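Local coordinates for protein sulfite dehydrogenase (Paracoccus pantotrophus, PDB 2XTS) that probably oxidises protein-bound sulfane sulfur, pairing a molybdopterin-bound molybdenum centre with a heme c cytochrome subunit that takes up the electrons, at residues S51-T56 and F72-S77; R314-A319 and R326-I331; K167-E172 and L230-K235; M126-A131 and R364-H369. All coordinates share one frame; numbering follows the deposited sequence.

Interaction 1: residues S51-T56 and F72-S77; sequences SSINFT and FERHHS. With MTE (phosphonic acidmono-(2-amino-5,6-dimercapto-4-oxo-3,7,8a,9,10,10a-hexahydro-4H-8-oxa-1,3,9,10-tetraaza-anthracen-7-ylmethyl)ester), chain E; HEC (heme c), chain K; 2MO (molybdenum (IV)oxide), chain F.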
# COMPACT_ATOMS: atom_id res chain seq x y z
N SER A 51 -7.91 3.66 -25.15
CA SER A 51 -9.18 3.97 -24.51
C SER A 51 -9.80 2.67 -24.05
O SER A 51 -10.58 2.04 -24.75
CB SER A 51 -10.14 4.80 -25.38
OG SER A 51 -11.34 5.06 -24.64
N SER A 52 -9.41 2.24 -22.87
CA SER A 52 -9.64 0.89 -22.43
C SER A 52 -9.44 0.79 -20.93
O SER A 52 -9.29 1.79 -20.21
CB SER A 52 -8.72 -0.07 -23.21
OG SER A 52 -9.09 -1.42 -23.02
N ILE A 53 -9.48 -0.46 -20.49
CA ILE A 53 -9.59 -0.86 -19.10
C ILE A 53 -8.67 -2.05 -18.89
O ILE A 53 -8.54 -2.92 -19.76
CB ILE A 53 -11.06 -1.27 -18.81
CG1 ILE A 53 -11.29 -1.63 -17.34
CG2 ILE A 53 -11.57 -2.41 -19.74
CD1 ILE A 53 -11.23 -0.48 -16.45
N ASN A 54 -8.08 -2.15 -17.69
CA ASN A 54 -7.52 -3.42 -17.24
C ASN A 54 -8.05 -3.70 -15.84
O ASN A 54 -8.86 -2.92 -15.33
CB ASN A 54 -6.00 -3.48 -17.39
CG ASN A 54 -5.26 -2.52 -16.48
OD1 ASN A 54 -5.71 -2.24 -15.37
ND2 ASN A 54 -4.07 -2.07 -16.91
N PHE A 55 -7.68 -4.84 -15.26
CA PHE A 55 -8.40 -5.36 -14.11
C PHE A 55 -7.47 -5.69 -12.95
O PHE A 55 -6.46 -6.36 -13.14
CB PHE A 55 -9.15 -6.63 -14.53
CG PHE A 55 -10.21 -6.39 -15.57
CD1 PHE A 55 -9.90 -6.45 -16.92
CD2 PHE A 55 -11.50 -6.06 -15.19
CE1 PHE A 55 -10.86 -6.17 -17.87
CE2 PHE A 55 -12.46 -5.81 -16.15
CZ PHE A 55 -12.14 -5.86 -17.48
N THR A 56 -7.83 -5.22 -11.76
CA THR A 56 -7.08 -5.53 -10.54
C THR A 56 -7.24 -7.01 -10.18
O THR A 56 -8.34 -7.53 -10.27
CB THR A 56 -7.66 -4.71 -9.35
OG1 THR A 56 -7.68 -3.33 -9.69
CG2 THR A 56 -6.89 -4.94 -8.07
N PHE A 72 -6.02 -1.32 -10.99
CA PHE A 72 -6.49 -1.17 -12.37
C PHE A 72 -6.29 0.23 -12.91
O PHE A 72 -6.20 1.21 -12.16
CB PHE A 72 -7.97 -1.57 -12.54
CG PHE A 72 -8.97 -0.48 -12.24
CD1 PHE A 72 -9.19 -0.01 -10.97
CD2 PHE A 72 -9.72 0.05 -13.26
CE1 PHE A 72 -10.12 0.98 -10.73
CE2 PHE A 72 -10.64 1.03 -13.02
CZ PHE A 72 -10.85 1.50 -11.78
N GLU A 73 -6.29 0.30 -14.24
CA GLU A 73 -6.19 1.52 -15.04
C GLU A 73 -7.39 1.63 -15.94
O GLU A 73 -7.81 0.66 -16.54
CB GLU A 73 -4.99 1.42 -15.98
CG GLU A 73 -3.64 1.28 -15.33
CD GLU A 73 -2.57 0.95 -16.36
OE1 GLU A 73 -2.29 1.77 -17.26
OE2 GLU A 73 -2.00 -0.13 -16.28
N ARG A 74 -7.90 2.84 -16.08
CA ARG A 74 -8.87 3.16 -17.14
C ARG A 74 -8.43 4.50 -17.74
O ARG A 74 -8.37 5.51 -17.04
CB ARG A 74 -10.31 3.21 -16.63
CG ARG A 74 -11.37 2.93 -17.68
CD ARG A 74 -11.49 3.97 -18.75
NE ARG A 74 -12.79 3.81 -19.41
CZ ARG A 74 -13.02 3.89 -20.71
NH1 ARG A 74 -12.03 4.12 -21.58
NH2 ARG A 74 -14.26 3.70 -21.14
N HIS A 75 -8.12 4.48 -19.03
CA HIS A 75 -7.74 5.69 -19.79
C HIS A 75 -8.64 5.85 -21.00
O HIS A 75 -9.22 4.88 -21.48
CB HIS A 75 -6.30 5.60 -20.31
CG HIS A 75 -5.34 5.12 -19.30
ND1 HIS A 75 -4.45 4.07 -19.48
CD2 HIS A 75 -5.21 5.52 -18.02
CE1 HIS A 75 -3.77 3.89 -18.35
NE2 HIS A 75 -4.21 4.77 -17.46
N HIS A 76 -8.69 7.07 -21.51
CA HIS A 76 -9.39 7.35 -22.77
C HIS A 76 -8.45 7.84 -23.88
O HIS A 76 -8.82 7.74 -25.05
CB HIS A 76 -10.54 8.34 -22.57
CG HIS A 76 -11.63 7.85 -21.66
ND1 HIS A 76 -12.89 7.46 -22.07
CD2 HIS A 76 -11.61 7.71 -20.32
CE1 HIS A 76 -13.58 7.09 -21.00
NE2 HIS A 76 -12.82 7.23 -19.93
N SER A 77 -7.25 8.32 -23.53
CA SER A 77 -6.21 8.63 -24.53
C SER A 77 -4.85 8.21 -24.01
O SER A 77 -3.84 8.79 -24.37
CB SER A 77 -6.21 10.10 -24.95
OG SER A 77 -5.95 10.97 -23.87
N1 MTE E . -9.09 11.08 -16.01
C2 MTE E . -8.61 11.45 -17.20
N2 MTE E . -7.99 12.65 -17.29
N3 MTE E . -8.71 10.68 -18.29
C4 MTE E . -9.32 9.46 -18.27
O4 MTE E . -9.37 8.79 -19.33
N5 MTE E . -10.61 7.82 -16.87
C6 MTE E . -11.54 7.86 -15.77
C7 MTE E . -10.95 8.35 -14.45
N8 MTE E . -10.24 9.58 -14.66
C9 MTE E . -9.89 8.99 -17.02
C10 MTE E . -9.75 9.89 -15.87
C1' MTE E . -12.23 6.53 -15.53
S1' MTE E . -13.49 6.02 -16.63
C2' MTE E . -11.96 5.77 -14.44
S2' MTE E . -12.87 4.35 -14.06
C3' MTE E . -10.85 6.19 -13.50
O3' MTE E . -10.10 7.33 -13.95
C4' MTE E . -9.84 5.07 -13.35
O4' MTE E . -8.84 5.44 -12.40
P MTE E . -7.49 4.58 -12.43
O1P MTE E . -8.04 3.16 -12.10
O2P MTE E . -6.89 4.59 -13.80
O3P MTE E . -6.66 5.13 -11.32
FE HEC K . -13.39 10.02 -33.25
CHA HEC K . -15.11 9.05 -30.49
CHB HEC K . -15.67 12.49 -33.78
CHC HEC K . -11.50 11.18 -35.77
CHD HEC K . -11.51 7.23 -33.11
NA HEC K . -15.06 10.65 -32.32
C1A HEC K . -15.63 10.07 -31.22
C2A HEC K . -16.88 10.73 -30.92
C3A HEC K . -17.03 11.69 -31.84
C4A HEC K . -15.89 11.65 -32.73
CMA HEC K . -18.19 12.70 -32.00
CAA HEC K . -17.83 10.35 -29.75
CBA HEC K . -18.72 9.16 -30.11
CGA HEC K . -19.72 8.83 -29.04
O1A HEC K . -19.43 9.00 -27.86
O2A HEC K . -20.82 8.42 -29.46
NB HEC K . -13.51 11.55 -34.49
C1B HEC K . -14.53 12.50 -34.56
C2B HEC K . -14.12 13.55 -35.47
C3B HEC K . -12.98 13.17 -36.05
C4B HEC K . -12.57 11.94 -35.42
CMB HEC K . -15.05 14.73 -35.84
CAB HEC K . -12.14 13.93 -37.07
CBB HEC K . -11.87 15.38 -36.56
NC HEC K . -11.78 9.31 -34.25
C1C HEC K . -11.17 9.93 -35.30
C2C HEC K . -10.10 9.10 -35.78
C3C HEC K . -10.10 7.99 -35.03
C4C HEC K . -11.19 8.10 -34.10
CMC HEC K . -9.14 9.47 -36.93
CAC HEC K . -9.26 6.71 -35.09
CBC HEC K . -7.78 6.79 -35.26
ND HEC K . -13.32 8.44 -32.01
C1D HEC K . -12.37 7.44 -32.06
C2D HEC K . -12.45 6.60 -30.90
C3D HEC K . -13.54 7.18 -30.09
C4D HEC K . -14.04 8.29 -30.83
CMD HEC K . -11.59 5.42 -30.48
CAD HEC K . -13.99 6.65 -28.74
CBD HEC K . -13.18 7.34 -27.64
CGD HEC K . -13.60 6.94 -26.26
O1D HEC K . -14.66 6.28 -26.09
O2D HEC K . -12.92 7.37 -25.31
MO 2MO F . -14.72 4.30 -15.55
OT1 2MO F . -16.11 5.03 -14.69
OT2 2MO F . -15.12 3.85 -17.41

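Interaction 2: residues R314-A319 and R326-I331; sequences RITGQA and RFHLDI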
# COMPACT_ATOMS: atom_id res chain seq x y z
N ARG A 314 -18.06 -12.18 9.22
CA ARG A 314 -17.42 -11.15 10.05
C ARG A 314 -16.65 -10.17 9.19
O ARG A 314 -16.16 -10.54 8.12
CB ARG A 314 -16.53 -11.77 11.12
CG ARG A 314 -15.23 -12.35 10.62
CD ARG A 314 -14.42 -12.95 11.77
NE ARG A 314 -13.17 -13.52 11.26
CZ ARG A 314 -13.07 -14.70 10.67
NH1 ARG A 314 -14.13 -15.47 10.47
NH2 ARG A 314 -11.89 -15.12 10.23
N ILE A 315 -16.63 -8.92 9.64
CA ILE A 315 -15.79 -7.87 9.07
C ILE A 315 -14.41 -8.02 9.69
O ILE A 315 -14.29 -8.03 10.92
CB ILE A 315 -16.33 -6.47 9.45
CG1 ILE A 315 -17.72 -6.28 8.84
CG2 ILE A 315 -15.33 -5.38 9.05
CD1 ILE A 315 -17.86 -6.88 7.48
N THR A 316 -13.40 -8.16 8.84
CA THR A 316 -12.00 -8.25 9.27
C THR A 316 -11.35 -6.90 9.06
O THR A 316 -11.16 -6.47 7.93
CB THR A 316 -11.30 -9.37 8.50
OG1 THR A 316 -11.92 -10.60 8.90
CG2 THR A 316 -9.82 -9.44 8.80
N GLY A 317 -11.07 -6.21 10.16
CA GLY A 317 -10.56 -4.84 10.10
C GLY A 317 -11.70 -3.88 10.31
O GLY A 317 -12.71 -4.22 10.95
N GLN A 318 -11.58 -2.70 9.76
CA GLN A 318 -12.57 -1.65 9.90
C GLN A 318 -13.48 -1.61 8.69
O GLN A 318 -13.16 -2.10 7.62
CB GLN A 318 -11.90 -0.29 10.04
CG GLN A 318 -11.07 -0.13 11.29
CD GLN A 318 -10.49 1.24 11.40
OE1 GLN A 318 -9.49 1.54 10.78
NE2 GLN A 318 -11.14 2.09 12.16
N ALA A 319 -14.66 -1.04 8.89
CA ALA A 319 -15.57 -0.66 7.83
C ALA A 319 -15.60 0.84 7.73
O ALA A 319 -16.40 1.52 8.39
CB ALA A 319 -16.97 -1.24 8.07
N ARG A 326 -13.14 -5.83 4.11
CA ARG A 326 -12.87 -7.26 3.99
C ARG A 326 -13.79 -8.04 4.89
O ARG A 326 -13.97 -7.66 6.03
CB ARG A 326 -11.43 -7.52 4.39
CG ARG A 326 -10.99 -8.99 4.38
CD ARG A 326 -11.08 -9.70 3.02
NE ARG A 326 -10.33 -8.98 1.99
CZ ARG A 326 -10.22 -9.36 0.73
NH1 ARG A 326 -10.81 -10.46 0.29
NH2 ARG A 326 -9.56 -8.60 -0.13
N PHE A 327 -14.38 -9.11 4.37
CA PHE A 327 -15.18 -10.03 5.19
C PHE A 327 -14.70 -11.45 5.05
O PHE A 327 -14.10 -11.84 4.03
CB PHE A 327 -16.69 -9.96 4.87
CG PHE A 327 -17.08 -10.46 3.50
CD1 PHE A 327 -17.39 -11.80 3.28
CD2 PHE A 327 -17.14 -9.59 2.42
CE1 PHE A 327 -17.74 -12.24 2.01
CE2 PHE A 327 -17.50 -10.03 1.14
CZ PHE A 327 -17.80 -11.35 0.94
N HIS A 328 -14.96 -12.24 6.09
CA HIS A 328 -14.60 -13.65 6.12
C HIS A 328 -15.71 -14.49 6.72
O HIS A 328 -16.40 -14.05 7.64
CB HIS A 328 -13.36 -13.93 6.96
CG HIS A 328 -12.11 -13.32 6.41
ND1 HIS A 328 -11.42 -13.83 5.33
CD2 HIS A 328 -11.41 -12.25 6.84
CE1 HIS A 328 -10.36 -13.06 5.10
NE2 HIS A 328 -10.34 -12.10 6.00
N LEU A 329 -15.84 -15.70 6.21
CA LEU A 329 -16.67 -16.73 6.84
C LEU A 329 -15.91 -18.03 6.71
O LEU A 329 -15.52 -18.43 5.61
CB LEU A 329 -18.06 -16.86 6.18
CG LEU A 329 -19.03 -17.87 6.82
CD1 LEU A 329 -19.60 -17.31 8.11
CD2 LEU A 329 -20.15 -18.30 5.90
N ASP A 330 -15.66 -18.68 7.85
CA ASP A 330 -14.98 -19.95 7.87
C ASP A 330 -16.00 -21.06 7.90
O ASP A 330 -16.89 -21.05 8.75
CB ASP A 330 -14.05 -19.98 9.06
CG ASP A 330 -13.00 -18.88 8.99
OD1 ASP A 330 -12.21 -18.93 8.02
OD2 ASP A 330 -12.94 -18.00 9.89
N ILE A 331 -15.87 -22.00 6.98
CA ILE A 331 -16.77 -23.17 6.95
C ILE A 331 -16.00 -24.49 6.95
O ILE A 331 -14.79 -24.52 6.78
CB ILE A 331 -17.77 -23.12 5.75
CG1 ILE A 331 -17.06 -23.39 4.41
CG2 ILE A 331 -18.52 -21.79 5.74
CD1 ILE A 331 -18.02 -23.74 3.25
O HOH W 1 -10.94 -16.52 7.75
O HOH W 2 -12.05 -4.39 6.39

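Interaction 3: residues K167-E172 and L230-K235; sequences KWLYAE and LGIYDK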
# COMPACT_ATOMS: atom_id res chain seq x y z
N LYS A 167 -22.63 27.28 -9.22
CA LYS A 167 -23.33 26.12 -8.68
C LYS A 167 -22.70 24.77 -9.08
O LYS A 167 -23.01 23.74 -8.45
CB LYS A 167 -24.79 26.16 -9.17
CG LYS A 167 -25.63 27.40 -8.75
CD LYS A 167 -25.63 27.60 -7.25
CE LYS A 167 -26.64 28.68 -6.81
NZ LYS A 167 -28.06 28.29 -7.04
N TRP A 168 -21.87 24.78 -10.12
CA TRP A 168 -21.26 23.57 -10.67
C TRP A 168 -19.78 23.80 -10.87
O TRP A 168 -19.35 24.89 -11.23
CB TRP A 168 -21.90 23.21 -12.02
CG TRP A 168 -23.30 22.74 -11.96
CD1 TRP A 168 -24.41 23.51 -11.92
CD2 TRP A 168 -23.74 21.38 -11.92
NE1 TRP A 168 -25.53 22.71 -11.88
CE2 TRP A 168 -25.14 21.40 -11.89
CE3 TRP A 168 -23.08 20.15 -11.95
CZ2 TRP A 168 -25.90 20.23 -11.88
CZ3 TRP A 168 -23.85 18.97 -11.95
CH2 TRP A 168 -25.24 19.02 -11.90
N LEU A 169 -19.02 22.73 -10.67
CA LEU A 169 -17.60 22.70 -10.97
C LEU A 169 -17.38 21.69 -12.07
O LEU A 169 -17.88 20.55 -12.01
CB LEU A 169 -16.78 22.34 -9.73
CG LEU A 169 -15.26 22.20 -9.88
CD1 LEU A 169 -14.58 22.50 -8.57
CD2 LEU A 169 -14.88 20.79 -10.34
N TYR A 170 -16.64 22.11 -13.08
CA TYR A 170 -16.24 21.24 -14.17
C TYR A 170 -14.75 20.96 -14.04
O TYR A 170 -13.96 21.90 -13.99
CB TYR A 170 -16.52 21.94 -15.48
CG TYR A 170 -16.10 21.19 -16.73
CD1 TYR A 170 -16.85 20.11 -17.22
CD2 TYR A 170 -15.01 21.62 -17.47
CE1 TYR A 170 -16.48 19.47 -18.40
CE2 TYR A 170 -14.62 20.98 -18.62
CZ TYR A 170 -15.36 19.93 -19.10
OH TYR A 170 -14.98 19.28 -20.26
N ALA A 171 -14.37 19.69 -14.00
CA ALA A 171 -12.96 19.32 -13.86
C ALA A 171 -12.51 18.64 -15.13
O ALA A 171 -13.20 17.75 -15.63
CB ALA A 171 -12.71 18.38 -12.68
N GLU A 172 -11.36 19.05 -15.66
CA GLU A 172 -10.80 18.37 -16.83
C GLU A 172 -9.34 18.08 -16.65
O GLU A 172 -8.61 18.74 -15.90
CB GLU A 172 -11.03 19.10 -18.15
CG GLU A 172 -10.40 20.44 -18.19
CD GLU A 172 -10.05 21.04 -19.59
OE1 GLU A 172 -9.59 22.19 -19.56
OE2 GLU A 172 -10.20 20.43 -20.68
N LEU A 230 -10.22 23.45 -13.07
CA LEU A 230 -11.48 23.48 -12.33
C LEU A 230 -12.23 24.74 -12.76
O LEU A 230 -11.82 25.86 -12.43
CB LEU A 230 -11.25 23.47 -10.82
CG LEU A 230 -10.28 22.44 -10.26
CD1 LEU A 230 -10.11 22.65 -8.75
CD2 LEU A 230 -10.76 21.01 -10.57
N GLY A 231 -13.28 24.56 -13.53
CA GLY A 231 -14.08 25.67 -14.03
C GLY A 231 -15.36 25.76 -13.25
O GLY A 231 -16.02 24.76 -13.01
N ILE A 232 -15.73 26.97 -12.84
CA ILE A 232 -16.95 27.15 -12.05
C ILE A 232 -18.01 27.77 -12.95
O ILE A 232 -17.80 28.84 -13.50
CB ILE A 232 -16.70 28.05 -10.84
CG1 ILE A 232 -15.52 27.53 -10.00
CG2 ILE A 232 -17.98 28.16 -10.02
CD1 ILE A 232 -15.63 26.06 -9.56
N TYR A 233 -19.13 27.09 -13.11
CA TYR A 233 -20.20 27.47 -14.03
C TYR A 233 -21.53 27.52 -13.27
O TYR A 233 -21.66 27.03 -12.14
CB TYR A 233 -20.25 26.48 -15.22
CG TYR A 233 -18.98 26.39 -16.01
CD1 TYR A 233 -18.64 27.35 -16.93
CD2 TYR A 233 -18.14 25.34 -15.87
CE1 TYR A 233 -17.46 27.29 -17.65
CE2 TYR A 233 -16.96 25.26 -16.59
CZ TYR A 233 -16.63 26.22 -17.48
OH TYR A 233 -15.44 26.10 -18.17
N ASP A 234 -22.53 28.10 -13.93
CA ASP A 234 -23.87 28.23 -13.34
C ASP A 234 -24.77 27.04 -13.64
O ASP A 234 -25.86 26.94 -13.12
CB ASP A 234 -24.53 29.57 -13.71
CG ASP A 234 -24.79 29.74 -15.20
OD1 ASP A 234 -24.45 28.84 -16.01
OD2 ASP A 234 -25.34 30.80 -15.57
N LYS A 235 -24.27 26.12 -14.46
CA LYS A 235 -25.01 24.92 -14.88
C LYS A 235 -24.02 23.84 -15.25
O LYS A 235 -22.85 24.13 -15.46
CB LYS A 235 -25.93 25.19 -16.06
CG LYS A 235 -25.27 25.76 -17.26
CD LYS A 235 -26.29 26.11 -18.34
CE LYS A 235 -27.38 27.07 -17.84
NZ LYS A 235 -28.19 27.77 -18.91

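Interaction 4: residues M126-A131 and R364-H369; sequences MEWGGA and RNNVYH. With CO (cobalt (II) ion), chain G; GOL (glycerol), chain J.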
# COMPACT_ATOMS: atom_id res chain seq x y z
N MET A 126 -20.37 -5.89 -18.23
CA MET A 126 -20.45 -7.00 -19.20
C MET A 126 -21.33 -8.14 -18.70
O MET A 126 -21.66 -9.04 -19.46
CB MET A 126 -19.05 -7.54 -19.57
CG MET A 126 -18.36 -8.41 -18.53
SD MET A 126 -17.79 -7.56 -17.04
CE MET A 126 -16.43 -6.55 -17.70
N GLU A 127 -21.65 -8.13 -17.40
CA GLU A 127 -22.50 -9.14 -16.76
C GLU A 127 -23.97 -8.74 -16.65
O GLU A 127 -24.77 -9.48 -16.10
CB GLU A 127 -21.96 -9.49 -15.37
CG GLU A 127 -20.52 -9.95 -15.34
CD GLU A 127 -20.35 -11.32 -15.94
OE1 GLU A 127 -20.91 -12.27 -15.33
OE2 GLU A 127 -19.63 -11.46 -16.96
N TRP A 128 -24.35 -7.60 -17.21
CA TRP A 128 -25.74 -7.17 -17.13
C TRP A 128 -26.68 -8.18 -17.79
O TRP A 128 -27.80 -8.38 -17.33
CB TRP A 128 -25.96 -5.81 -17.79
CG TRP A 128 -25.91 -4.65 -16.84
CD1 TRP A 128 -25.08 -3.57 -16.91
CD2 TRP A 128 -26.77 -4.43 -15.71
NE1 TRP A 128 -25.38 -2.68 -15.90
CE2 TRP A 128 -26.40 -3.20 -15.15
CE3 TRP A 128 -27.81 -5.16 -15.12
CZ2 TRP A 128 -27.04 -2.67 -14.03
CZ3 TRP A 128 -28.43 -4.62 -14.02
CH2 TRP A 128 -28.05 -3.39 -13.49
N GLY A 129 -26.23 -8.78 -18.88
CA GLY A 129 -27.07 -9.63 -19.71
C GLY A 129 -26.82 -11.10 -19.53
O GLY A 129 -27.34 -11.91 -20.31
N GLY A 130 -26.03 -11.48 -18.53
CA GLY A 130 -25.69 -12.89 -18.32
C GLY A 130 -24.34 -13.05 -17.66
O GLY A 130 -23.82 -12.12 -17.06
N ALA A 131 -23.82 -14.27 -17.68
CA ALA A 131 -22.52 -14.61 -17.12
C ALA A 131 -21.55 -14.73 -18.28
O ALA A 131 -21.73 -15.58 -19.16
CB ALA A 131 -22.62 -15.90 -16.36
N ARG A 364 -31.96 -4.41 -19.29
CA ARG A 364 -30.71 -5.09 -19.58
C ARG A 364 -29.64 -4.17 -20.15
O ARG A 364 -28.50 -4.61 -20.30
CB ARG A 364 -30.98 -6.25 -20.54
CG ARG A 364 -32.05 -7.18 -19.99
CD ARG A 364 -32.30 -8.41 -20.84
NE ARG A 364 -31.24 -9.40 -20.74
CZ ARG A 364 -31.13 -10.31 -19.77
NH1 ARG A 364 -32.00 -10.35 -18.77
NH2 ARG A 364 -30.14 -11.19 -19.80
N ASN A 365 -29.99 -2.93 -20.49
CA ASN A 365 -29.10 -2.05 -21.25
C ASN A 365 -28.56 -0.84 -20.46
O ASN A 365 -28.14 0.15 -21.04
CB ASN A 365 -29.78 -1.62 -22.55
CG ASN A 365 -29.96 -2.77 -23.54
OD1 ASN A 365 -31.07 -3.06 -23.99
ND2 ASN A 365 -28.87 -3.40 -23.88
N ASN A 366 -28.50 -0.98 -19.14
CA ASN A 366 -27.98 0.09 -18.30
C ASN A 366 -26.51 0.38 -18.49
O ASN A 366 -26.09 1.52 -18.25
CB ASN A 366 -28.23 -0.26 -16.82
CG ASN A 366 -28.99 0.81 -16.07
OD1 ASN A 366 -29.96 1.43 -16.57
ND2 ASN A 366 -28.60 1.01 -14.85
N VAL A 367 -25.74 -0.65 -18.85
CA VAL A 367 -24.28 -0.58 -19.07
C VAL A 367 -23.47 -0.43 -17.77
O VAL A 367 -22.51 -1.16 -17.55
CB VAL A 367 -23.84 0.49 -20.13
CG1 VAL A 367 -22.34 0.52 -20.29
CG2 VAL A 367 -24.51 0.23 -21.50
N TYR A 368 -23.91 0.47 -16.90
CA TYR A 368 -23.18 0.90 -15.73
C TYR A 368 -23.93 0.45 -14.46
O TYR A 368 -25.08 -0.02 -14.52
CB TYR A 368 -23.07 2.43 -15.75
CG TYR A 368 -22.43 2.98 -17.01
CD1 TYR A 368 -21.06 2.84 -17.23
CD2 TYR A 368 -23.18 3.61 -17.98
CE1 TYR A 368 -20.46 3.34 -18.38
CE2 TYR A 368 -22.59 4.08 -19.14
CZ TYR A 368 -21.23 3.95 -19.33
OH TYR A 368 -20.66 4.50 -20.46
N HIS A 369 -23.29 0.63 -13.31
CA HIS A 369 -23.93 0.47 -12.01
C HIS A 369 -24.53 -0.92 -11.75
O HIS A 369 -25.56 -1.06 -11.11
CB HIS A 369 -24.96 1.57 -11.76
CG HIS A 369 -24.35 2.94 -11.76
ND1 HIS A 369 -23.66 3.44 -10.68
CD2 HIS A 369 -24.34 3.92 -12.70
CE1 HIS A 369 -23.20 4.65 -10.97
NE2 HIS A 369 -23.61 4.97 -12.19
CO CO G . -23.38 6.84 -13.24
C1 GOL J . -27.59 -10.62 -24.34
O1 GOL J . -28.37 -11.27 -25.31
C2 GOL J . -28.40 -9.84 -23.31
O2 GOL J . -29.34 -10.61 -22.58
C3 GOL J . -29.12 -8.69 -23.99
O3 GOL J . -29.65 -7.89 -22.96
O HOH W 3 -23.31 8.77 -14.19
O HOH W 4 -23.42 5.87 -15.13

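Interaction 1: residues S51-T56 and F72-S77
The molybdenum site and a heme c propionate are both met by this contact. Arg74 CG stands anti to the backbone N (chi1 -154°) and the chain bends at chi2, which sends NE nearly straight to OT2 of the molybdenum oxide, 3.1 Å away. NH1 reaches Ser51 OG at 3.3 Å in the guanidinium plane and donates to His75 O from above the carbonyl plane. That oxygen takes Ser52 N as well, because 51-56 and 72-77 form a short antiparallel ladder, with Ser52-His75 hydrogen-bonded and Ile53-Arg74 non-hydrogen-bonded. His76 lays CE1 3.2 Å over the guanidinium of Arg74, and its ND1 shares heme O2D with Ser51 OG (2.9 Å from OG to O2D). An alanine in place of this arginine would remove the NE donor to OT2 and would probably leave Ser51 OG and the His76 ring less well fixed. Asn54 CG takes the crowded position (chi1 67°), so OD1 accepts Glu73 N at 2.8 Å; ND2 makes a weak bond to Glu73 OE2 and an ordinary one to Val22 O of the second subunit. The pterin phosphate O1P sits 3.2 Å above the Phe72 ring centre, while Ile53 CD1 touches that ring's edge.

Interaction 2: residues R314-A319 and R326-I331
The guanidinium of Arg314 has His328 CB over one face, offset toward the rim, and Asp330 at its edge; the imidazole of His328 is turned 29° from it and meets Thr316 CB at its own edge. Strands 311-316 and 325-333 form a beta hairpin in the dimerisation domain, where Arg314 and His328 make an antiparallel hydrogen-bonded pair: Arg314 N to His328 O is 3.0 Å and His328 N to Arg314 O is 2.9 Å. Arg314 CG takes the crowded position (chi1 73°) and the chain then runs extended to NE, so the guanidinium arrives end-on at Asp330. NH1 and NH2 both grip OD2 in a salt bridge, at 2.9 Å from NH1 to OD2; NH2 meets the syn lone pair of OD2, while NH1 comes from above the carboxylate plane. Arg314 NH2 also donates to Arg111 O of the second subunit. An alanine here would probably cost Asp330 OD2 both guanidinium donors, His328 CB the flat group against it and the dimer interface a bond. Next along, Phe327 pairs with Ile315 without hydrogen bonds and turns to the other face, against Val300 and Val302. Toward the connecting loop, one water donates to Thr316 O (2.7 Å) and Gln318 O and accepts from Arg326 N at 2.9 Å.

Interaction 3: residues K167-E172 and L230-K235
Leu169 CD1 lies 3.8 Å from Ile232 CD1 and also touches Leu230 CB, while Leu230 CD2 reaches Ala171 CB at 3.9 Å; this apolar face packs on helices 153-160 and 185-191. On the sheet's other face, the Tyr233 ring turns its edge to Tyr170, CE2 3.5 Å from Tyr170 CB, and the two side chains run side by side. Gly231 makes room for that ring, since a CB there would collide with Tyr233 CE2. Strand 227-233 is the middle one of the molybdopterin-binding domain's mixed five-stranded sheet, with 168-173 antiparallel beside it. Tyr170 and Gly231 exchange nearly straight bonds, 2.7 Å from Tyr170 N to Gly231 O. At the far end Lys167 and Trp168 both face Tyr233 in a classic beta bulge: Trp168 N bonds well to Tyr233 O, Lys167 N only weakly. The Trp168 indole is covered on one face by the Lys235 backbone, with CD1 3.3 Å from Lys235 CA. Outermost, Tyr233 OH bonds Asp18 of the cytochrome chain, and Lys235 NZ forms a salt bridge with that chain's Asp24.

Interaction 4: residues M126-A131 and R364-H369
A type I beta turn from Glu127 to Gly130, closed by a weak bond from Gly130 N to Glu127 O, presents Trp128 to the irregular segment 364-369. Trp128 does most of the touching. Its chi1 of -95° lies away from the staggered positions and points the indole along the opposite backbone. NE1 donates to Tyr368 O at 3.0 Å; the oxygen lies in the ring plane, but the N-H comes in from above the carbonyl plane. Asn366 CB covers one face near the rim, 3.5 Å above the Trp128 ring. Arg364 folds back at chi3 so that its guanidinium lies with one face under Trp128 O, and NH2 bonds weakly to Gly129 O at 2.9 Å. A glycerol, probably from the crystallisation liquor, takes NE and NH2 of Arg364 on its O2. Beyond Tyr368, whose ring has Val367 CG1 over its centre, His369 binds the cobalt ion through NE2 at 2.1 Å, with two waters, Glu219 and Thr259 O also on the metal. The contact joins the molybdopterin-binding domain to the dimerisation domain: helix 355-362 sets Leu358 and Arg362 against Trp128 and sends Arg359 NH1 to Trp128 O, while Asp248 of strand 248-249 packs on Asn366, Tyr368 and His369.

How the interactions relate
Interactions 1 and 4 both border the molybdenum site: their nearest atoms are about 4 Å apart, and the Tyr368 side chain comes within about 5 Å of the molybdenum oxide that Arg74 holds. Interaction 3 lies on another side of the cofactor, its centre 25 Å from that of interaction 1, with the side chain of Ala171 about 9 Å from the pterin and with side chains from both segments meeting the cytochrome subunit. Interaction 2 stands apart, 40 Å between centres from interaction 3 and on the opposite side of the chain's centre, yet like interaction 1 it touches the second subunit. Along the chain, interactions 2 and 3 both fall inside the long span of chain closed by interaction 4.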